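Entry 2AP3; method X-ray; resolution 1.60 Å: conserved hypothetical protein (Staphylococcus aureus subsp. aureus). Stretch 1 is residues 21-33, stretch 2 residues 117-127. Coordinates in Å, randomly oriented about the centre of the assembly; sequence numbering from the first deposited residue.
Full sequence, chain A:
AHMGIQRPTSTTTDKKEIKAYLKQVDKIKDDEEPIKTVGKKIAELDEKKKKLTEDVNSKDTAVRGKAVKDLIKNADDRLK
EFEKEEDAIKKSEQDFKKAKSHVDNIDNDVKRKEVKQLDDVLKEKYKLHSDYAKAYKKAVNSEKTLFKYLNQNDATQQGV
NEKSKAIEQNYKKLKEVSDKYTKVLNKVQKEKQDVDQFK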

# COMPACT_ATOMS: atom_id res chain seq x y z
N TYR A 21 -21.36 12.05 2.39
CA TYR A 21 -20.46 11.36 1.48
C TYR A 21 -19.02 11.43 1.98
O TYR A 21 -18.36 10.39 2.13
CB TYR A 21 -20.52 11.92 0.05
CG TYR A 21 -19.42 11.36 -0.86
CD1 TYR A 21 -19.57 10.14 -1.50
CD2 TYR A 21 -18.23 12.07 -1.06
CE1 TYR A 21 -18.56 9.62 -2.32
CE2 TYR A 21 -17.22 11.57 -1.87
CZ TYR A 21 -17.39 10.34 -2.50
OH TYR A 21 -16.38 9.84 -3.30
N LEU A 22 -18.55 12.65 2.24
CA LEU A 22 -17.17 12.85 2.68
C LEU A 22 -16.91 12.16 4.02
O LEU A 22 -15.77 11.76 4.29
CB LEU A 22 -16.79 14.33 2.69
CG LEU A 22 -16.68 15.01 1.31
CD1 LEU A 22 -16.56 16.53 1.44
CD2 LEU A 22 -15.50 14.46 0.53
N LYS A 23 -17.97 11.97 4.82
CA LYS A 23 -17.90 11.24 6.09
C LYS A 23 -17.73 9.73 5.93
O LYS A 23 -17.02 9.09 6.71
CB LYS A 23 -19.17 11.50 6.92
CG LYS A 23 -19.04 11.20 8.42
CD LYS A 23 -19.09 12.49 9.24
CE LYS A 23 -18.86 12.22 10.73
NZ LYS A 23 -19.64 13.16 11.59
N GLN A 24 -18.43 9.15 4.95
CA GLN A 24 -18.28 7.73 4.65
C GLN A 24 -16.87 7.47 4.14
O GLN A 24 -16.24 6.48 4.52
CB GLN A 24 -19.35 7.27 3.65
CG GLN A 24 -20.74 7.18 4.28
CD GLN A 24 -21.88 7.31 3.27
OE1 GLN A 24 -21.67 7.29 2.06
NE2 GLN A 24 -23.11 7.41 3.78
N VAL A 25 -16.36 8.39 3.31
CA VAL A 25 -14.99 8.28 2.76
C VAL A 25 -13.93 8.42 3.85
O VAL A 25 -12.90 7.75 3.81
CB VAL A 25 -14.75 9.30 1.60
CG1 VAL A 25 -13.29 9.27 1.15
CG2 VAL A 25 -15.67 8.99 0.42
N ASP A 26 -14.19 9.28 4.84
CA ASP A 26 -13.23 9.46 5.94
C ASP A 26 -13.27 8.34 6.98
O ASP A 26 -12.23 8.02 7.57
CB ASP A 26 -13.36 10.85 6.58
CG ASP A 26 -12.43 11.87 5.93
OD1 ASP A 26 -12.64 13.08 6.17
OD2 ASP A 26 -11.50 11.48 5.19
N LYS A 27 -14.44 7.73 7.18
CA LYS A 27 -14.58 6.58 8.07
C LYS A 27 -13.76 5.42 7.52
O LYS A 27 -13.04 4.73 8.25
CB LYS A 27 -16.04 6.16 8.22
CG LYS A 27 -16.28 4.99 9.17
CD LYS A 27 -16.35 5.46 10.62
CE LYS A 27 -16.22 4.30 11.60
NZ LYS A 27 -14.80 3.91 11.81
N ILE A 28 -13.87 5.21 6.21
CA ILE A 28 -13.10 4.19 5.52
C ILE A 28 -11.60 4.47 5.64
O ILE A 28 -10.80 3.55 5.86
CB ILE A 28 -13.55 4.08 4.05
CG1 ILE A 28 -14.96 3.49 3.98
CG2 ILE A 28 -12.61 3.19 3.26
CD1 ILE A 28 -15.64 3.64 2.64
N LYS A 29 -11.21 5.74 5.52
CA LYS A 29 -9.81 6.11 5.60
C LYS A 29 -9.27 5.89 7.01
O LYS A 29 -8.14 5.42 7.19
CB LYS A 29 -9.60 7.55 5.14
CG LYS A 29 -8.15 7.91 4.82
CD LYS A 29 -8.05 9.32 4.25
CE LYS A 29 -6.64 9.88 4.38
NZ LYS A 29 -6.24 9.99 5.81
N ASP A 30 -10.10 6.22 8.01
CA ASP A 30 -9.79 5.96 9.42
C ASP A 30 -9.50 4.49 9.67
O ASP A 30 -8.52 4.15 10.33
CB ASP A 30 -10.94 6.41 10.34
CG ASP A 30 -11.12 7.93 10.36
OD1 ASP A 30 -10.22 8.65 9.89
OD2 ASP A 30 -12.19 8.39 10.84
N ASP A 31 -10.36 3.63 9.14
CA ASP A 31 -10.29 2.18 9.33
C ASP A 31 -9.05 1.53 8.68
O ASP A 31 -8.80 0.33 8.87
CB ASP A 31 -11.59 1.51 8.86
CG ASP A 31 -12.81 1.89 9.71
OD1 ASP A 31 -13.94 1.50 9.34
OD2 ASP A 31 -12.65 2.59 10.75
N GLU A 32 -8.31 2.32 7.90
CA GLU A 32 -7.04 1.89 7.29
C GLU A 32 -5.83 2.18 8.18
O GLU A 32 -4.70 1.95 7.78
CB GLU A 32 -6.83 2.56 5.93
CG GLU A 32 -7.75 2.07 4.84
CD GLU A 32 -7.61 2.83 3.52
OE1 GLU A 32 -6.67 3.64 3.36
OE2 GLU A 32 -8.43 2.61 2.63
N GLU A 33 -6.07 2.69 9.38
CA GLU A 33 -4.98 3.00 10.32
C GLU A 33 -4.04 1.81 10.57
O GLU A 33 -2.82 1.99 10.66
CB GLU A 33 -5.52 3.58 11.64
CG GLU A 33 -4.45 4.13 12.58
CD GLU A 33 -3.86 3.07 13.50
OE1 GLU A 33 -2.78 3.33 14.09
OE2 GLU A 33 -4.48 1.99 13.65
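Stretch 2, residues 117-127: QLDDVLKEKYK

Stretch 2 is helical throughout, 117-127, with phi/psi near -65/-40 and an unbroken i to i+4 ladder from V121 N to Q117 O (3.0 Å) through K127 N to K123 O (3.2 Å). It runs alongside the helix of stretch 1 in the same direction: the N-to-C axes differ by 15°, with a signed crossing angle of 15°. At closest approach the axes are 12.7 Å apart, so the backbones stay well separated and side chains bridge the gap. The CA atoms of L22 and L118 lie 10.0 Å apart, those of V25 and L122 9.3 Å, which sets the register.

The Y21 hydroxyl is satisfied by D119: Y21 OH donates to D119 OD1 at 2.5 Å, a short bond. The CA-to-CB bond of D119 points sideways, but its carboxylate comes nearer and meets the tyrosine at the ring edge. L118 CD2 lies at that edge too, 3.3 Å from Y21 CE2, and also touches L22 CD2 at 3.9 Å. One turn on, V25 CG1 packs against L122 CD1 at 4.1 Å.

Polar contacts return where the backbone of stretch 1 turns, a type I turn from D30 to E33 with E33 N bonded to D30 O at 3.0 Å. E32 points toward stretch 2 and forms a salt bridge with K125, whose side chain is extended, all four chi angles being t. K125 NZ donates to E32 OE1 at 3.0 Å and weakly to E32 OE2 at 3.3 Å. A water ties this pair to Y126: it donates to E32 OE2 (2.7 Å), accepts from K125 NZ (2.9 Å) and hydrogen-bonds Y126 OH (2.5 Å). The water thus links Y126 OH to E32 OE2, which are 4.2 Å apart, while I28 CG2 approaches Y126 OH to 3.9 Å.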

# COMPACT_ATOMS: atom_id res chain seq x y z
N GLN A 117 -15.95 12.32 -9.95
CA GLN A 117 -14.51 12.40 -10.19
C GLN A 117 -13.71 11.94 -8.96
O GLN A 117 -12.72 11.23 -9.10
CB GLN A 117 -14.10 13.82 -10.64
CG GLN A 117 -12.60 14.09 -10.72
CD GLN A 117 -11.87 13.23 -11.74
OE1 GLN A 117 -12.48 12.62 -12.62
NE2 GLN A 117 -10.54 13.18 -11.62
N LEU A 118 -14.14 12.35 -7.77
CA LEU A 118 -13.52 11.85 -6.54
C LEU A 118 -13.65 10.33 -6.45
O LEU A 118 -12.67 9.65 -6.10
CB LEU A 118 -14.12 12.53 -5.30
CG LEU A 118 -13.64 12.03 -3.92
CD1 LEU A 118 -12.10 12.10 -3.75
CD2 LEU A 118 -14.34 12.84 -2.85
N ASP A 119 -14.84 9.80 -6.76
CA ASP A 119 -15.07 8.35 -6.80
C ASP A 119 -14.17 7.63 -7.79
O ASP A 119 -13.72 6.51 -7.54
CB ASP A 119 -16.52 8.03 -7.18
CG ASP A 119 -17.44 7.99 -6.00
OD1 ASP A 119 -16.96 7.92 -4.85
OD2 ASP A 119 -18.68 8.03 -6.24
N ASP A 120 -13.93 8.26 -8.93
CA ASP A 120 -13.07 7.66 -9.93
C ASP A 120 -11.62 7.61 -9.50
O ASP A 120 -10.92 6.67 -9.83
CB ASP A 120 -13.21 8.40 -11.27
CG ASP A 120 -14.57 8.20 -11.90
OD1 ASP A 120 -15.25 7.19 -11.61
OD2 ASP A 120 -14.95 9.05 -12.72
N VAL A 121 -11.19 8.63 -8.77
CA VAL A 121 -9.82 8.69 -8.25
C VAL A 121 -9.65 7.68 -7.12
O VAL A 121 -8.61 7.05 -7.03
CB VAL A 121 -9.40 10.13 -7.85
CG1 VAL A 121 -7.98 10.18 -7.28
CG2 VAL A 121 -9.48 11.03 -9.08
N LEU A 122 -10.69 7.52 -6.30
CA LEU A 122 -10.67 6.48 -5.27
C LEU A 122 -10.61 5.09 -5.90
O LEU A 122 -9.86 4.22 -5.44
CB LEU A 122 -11.85 6.63 -4.30
CG LEU A 122 -11.71 7.79 -3.30
CD1 LEU A 122 -13.08 8.22 -2.76
CD2 LEU A 122 -10.79 7.44 -2.14
N LYS A 123 -11.38 4.87 -6.98
CA LYS A 123 -11.26 3.65 -7.78
C LYS A 123 -9.82 3.44 -8.29
O LYS A 123 -9.29 2.33 -8.21
CB LYS A 123 -12.26 3.65 -8.96
CG LYS A 123 -13.67 3.34 -8.52
CD LYS A 123 -14.73 3.94 -9.44
CE LYS A 123 -16.10 3.79 -8.79
NZ LYS A 123 -17.21 4.43 -9.56
N GLU A 124 -9.19 4.50 -8.77
CA GLU A 124 -7.81 4.40 -9.26
C GLU A 124 -6.86 4.06 -8.10
O GLU A 124 -5.87 3.32 -8.30
CB GLU A 124 -7.38 5.70 -9.96
CG GLU A 124 -6.09 5.55 -10.77
CD GLU A 124 -6.02 4.23 -11.53
OE1 GLU A 124 -6.83 4.01 -12.45
OE2 GLU A 124 -5.17 3.39 -11.18
N LYS A 125 -7.16 4.57 -6.90
CA LYS A 125 -6.36 4.28 -5.70
C LYS A 125 -6.31 2.77 -5.46
O LYS A 125 -5.23 2.19 -5.29
CB LYS A 125 -6.93 4.97 -4.45
CG LYS A 125 -6.24 4.55 -3.12
CD LYS A 125 -7.00 5.04 -1.87
CE LYS A 125 -6.50 4.36 -0.58
NZ LYS A 125 -7.16 4.90 0.66
N TYR A 126 -7.48 2.14 -5.43
CA TYR A 126 -7.55 0.71 -5.17
C TYR A 126 -6.85 -0.11 -6.25
O TYR A 126 -6.20 -1.11 -5.94
CB TYR A 126 -8.99 0.27 -4.95
CG TYR A 126 -9.61 0.96 -3.75
CD1 TYR A 126 -9.00 0.91 -2.50
CD2 TYR A 126 -10.83 1.63 -3.87
CE1 TYR A 126 -9.58 1.54 -1.39
CE2 TYR A 126 -11.42 2.25 -2.77
CZ TYR A 126 -10.78 2.21 -1.54
OH TYR A 126 -11.35 2.82 -0.45
N LYS A 127 -6.96 0.31 -7.50
CA LYS A 127 -6.27 -0.38 -8.58
C LYS A 127 -4.75 -0.24 -8.46
O LYS A 127 -4.00 -1.22 -8.62
CB LYS A 127 -6.76 0.12 -9.94
CG LYS A 127 -6.18 -0.66 -11.11
CD LYS A 127 -6.61 -0.13 -12.47
CE LYS A 127 -5.76 -0.74 -13.56
NZ LYS A 127 -6.12 -0.20 -14.91
O HOH W 1 -9.95 4.24 1.10